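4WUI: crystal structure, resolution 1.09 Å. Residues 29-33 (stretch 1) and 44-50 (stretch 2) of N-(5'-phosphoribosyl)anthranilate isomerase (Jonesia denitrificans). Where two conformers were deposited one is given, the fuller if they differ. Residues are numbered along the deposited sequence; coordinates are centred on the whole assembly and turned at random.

Stretch 1, residues 29-33: GFVHA
Stretch 2 44-50: HISTLTA

The packing of a helix against a β-strand illustrates a general principle: a helix and a strand can pack through side-chain contacts alone, with no hydrogen bond between them. In this isomerase, residues 29-32 form the continuation of a strand and residues 44-50 the continuation of a helix. Their axes run almost exactly antiparallel, at 177°, and approach to 9.6 Å, a spacing that leaves room for one interleaved layer of side chains. The register is marked by Phe30 and Ile45, whose CA atoms lie 6.5 Å apart. No hydrogen bond crosses between the stretches, which together bury 257 Å².

The strand has extended torsions, with phi/psi of -117/117° at Phe30, -89/130° at Val31 and -122/99° at His32. Alternation follows: the CA-to-CB bonds of Phe30 and His32 point toward the helix, whereas that of Val31 points away. The helix keeps phi near -60° and psi between -40° and -51° from Ile45 to Thr49, and is held by Leu48 N to His44 O (3.0 Å) and Thr49 N to Ile45 O (2.9 Å).

Phe30 is the centrepiece, with 103 Å² covered by the helix. Its chi1 of -61° (m) and chi2 of -59° place the ring beneath Leu48, whose CB lies over one face, 4.2 Å from the ring centroid and 27° off the normal. This is a CH-pi contact, in which a weakly polarised aliphatic hydrogen can meet the aromatic electron cloud; the closest atoms, Phe30 CE1 and Leu48 CB, are 3.8 Å apart. The CA-to-CB bond of Leu48 points toward the strand, and the side chain adopts an m, t rotamer (-78°, 161°).

Ile45, with 69 Å² covered, shows how a side chain that starts sideways can still reach its partner. Its m, t rotamer (-61°, 169°) brings CD1 to 3.7 Å from His32 CB, while its other branch sets CG2 4.1 Å from Phe30 CB. The isoleucine thus spans two successive inward-facing strand positions through dispersion contacts. His32, chi1 t (-178°) and chi2 76°, offers its CB to this apolar contact while both ring nitrogens are hydrogen-bonded elsewhere in the structure.

Thr49 completes the contact. With chi1 at -65° (m), its OG1 donates to Ile45 O at 2.9 Å, one helical turn back. That bond uses the hydroxyl proton within the helix, and OG1 also lies 3.5 Å from Phe30 CD2 in van der Waals contact, placing a polar atom beside an aromatic ring without stranding its proton.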

# COMPACT_ATOMS: atom_id res chain seq x y z
N GLY A 29 -1.11 5.87 2.26
CA GLY A 29 0.25 6.09 1.83
C GLY A 29 0.50 7.46 1.22
O GLY A 29 -0.29 7.94 0.43
N PHE A 30 1.63 8.03 1.59
CA PHE A 30 2.15 9.29 1.06
C PHE A 30 3.46 8.96 0.37
O PHE A 30 4.41 8.48 1.01
CB PHE A 30 2.37 10.30 2.19
CG PHE A 30 1.10 10.65 2.93
CD1 PHE A 30 0.01 11.22 2.26
CD2 PHE A 30 0.98 10.43 4.29
CE1 PHE A 30 -1.15 11.54 2.95
CE2 PHE A 30 -0.21 10.76 4.96
CZ PHE A 30 -1.25 11.30 4.28
N VAL A 31 3.50 9.19 -0.94
CA VAL A 31 4.63 8.80 -1.75
C VAL A 31 5.67 9.91 -1.82
O VAL A 31 5.35 11.06 -2.11
CB VAL A 31 4.15 8.42 -3.16
CG1 VAL A 31 5.32 8.25 -4.15
CG2 VAL A 31 3.29 7.19 -3.11
N HIS A 32 6.92 9.54 -1.54
CA HIS A 32 8.06 10.40 -1.72
C HIS A 32 8.98 9.67 -2.67
O HIS A 32 9.65 8.71 -2.28
CB HIS A 32 8.76 10.67 -0.40
CG HIS A 32 9.92 11.59 -0.52
ND1 HIS A 32 9.80 12.96 -0.69
CD2 HIS A 32 11.24 11.32 -0.49
CE1 HIS A 32 11.00 13.49 -0.77
NE2 HIS A 32 11.89 12.52 -0.66
N ALA A 33 8.92 10.06 -3.94
CA ALA A 33 9.56 9.33 -5.05
C ALA A 33 9.47 10.27 -6.23
O ALA A 33 8.43 10.36 -6.88
CB ALA A 33 8.84 8.03 -5.35
N HIS A 44 5.15 18.85 2.67
CA HIS A 44 3.77 18.49 2.35
C HIS A 44 3.39 17.17 3.02
O HIS A 44 2.27 17.04 3.54
CB HIS A 44 3.59 18.45 0.84
CG HIS A 44 2.16 18.53 0.42
ND1 HIS A 44 1.76 18.47 -0.90
CD2 HIS A 44 1.04 18.75 1.15
CE1 HIS A 44 0.45 18.62 -0.96
NE2 HIS A 44 -0.02 18.78 0.27
N ILE A 45 4.28 16.20 3.01
CA ILE A 45 3.99 14.95 3.72
C ILE A 45 3.77 15.24 5.21
O ILE A 45 2.89 14.65 5.83
CB ILE A 45 5.11 13.91 3.55
CG1 ILE A 45 5.26 13.56 2.07
CG2 ILE A 45 4.83 12.66 4.38
CD1 ILE A 45 6.50 12.74 1.73
N SER A 46 4.56 16.12 5.80
CA SER A 46 4.40 16.43 7.20
C SER A 46 3.01 17.00 7.47
O SER A 46 2.30 16.52 8.37
CB SER A 46 5.48 17.40 7.62
OG SER A 46 6.75 16.78 7.61
N THR A 47 2.56 18.00 6.71
CA THR A 47 1.25 18.55 7.02
C THR A 47 0.14 17.53 6.76
O THR A 47 -0.79 17.41 7.58
CB THR A 47 0.93 19.86 6.31
OG1 THR A 47 0.82 19.60 4.91
CG2 THR A 47 1.96 20.94 6.58
N LEU A 48 0.24 16.78 5.68
CA LEU A 48 -0.80 15.80 5.37
C LEU A 48 -0.91 14.76 6.49
O LEU A 48 -2.01 14.40 6.95
CB LEU A 48 -0.50 15.10 4.05
CG LEU A 48 -0.81 15.91 2.78
CD1 LEU A 48 -0.06 15.34 1.59
CD2 LEU A 48 -2.30 15.99 2.49
N THR A 49 0.23 14.25 6.93
CA THR A 49 0.26 13.22 7.95
C THR A 49 -0.41 13.68 9.22
O THR A 49 -1.13 12.92 9.87
CB THR A 49 1.71 12.78 8.22
OG1 THR A 49 2.24 12.15 7.04
CG2 THR A 49 1.86 11.82 9.37
N ALA A 50 -0.18 14.94 9.59
CA ALA A 50 -0.71 15.47 10.83
C ALA A 50 -2.22 15.59 10.81
O ALA A 50 -2.84 15.69 11.86
CB ALA A 50 -0.09 16.83 11.13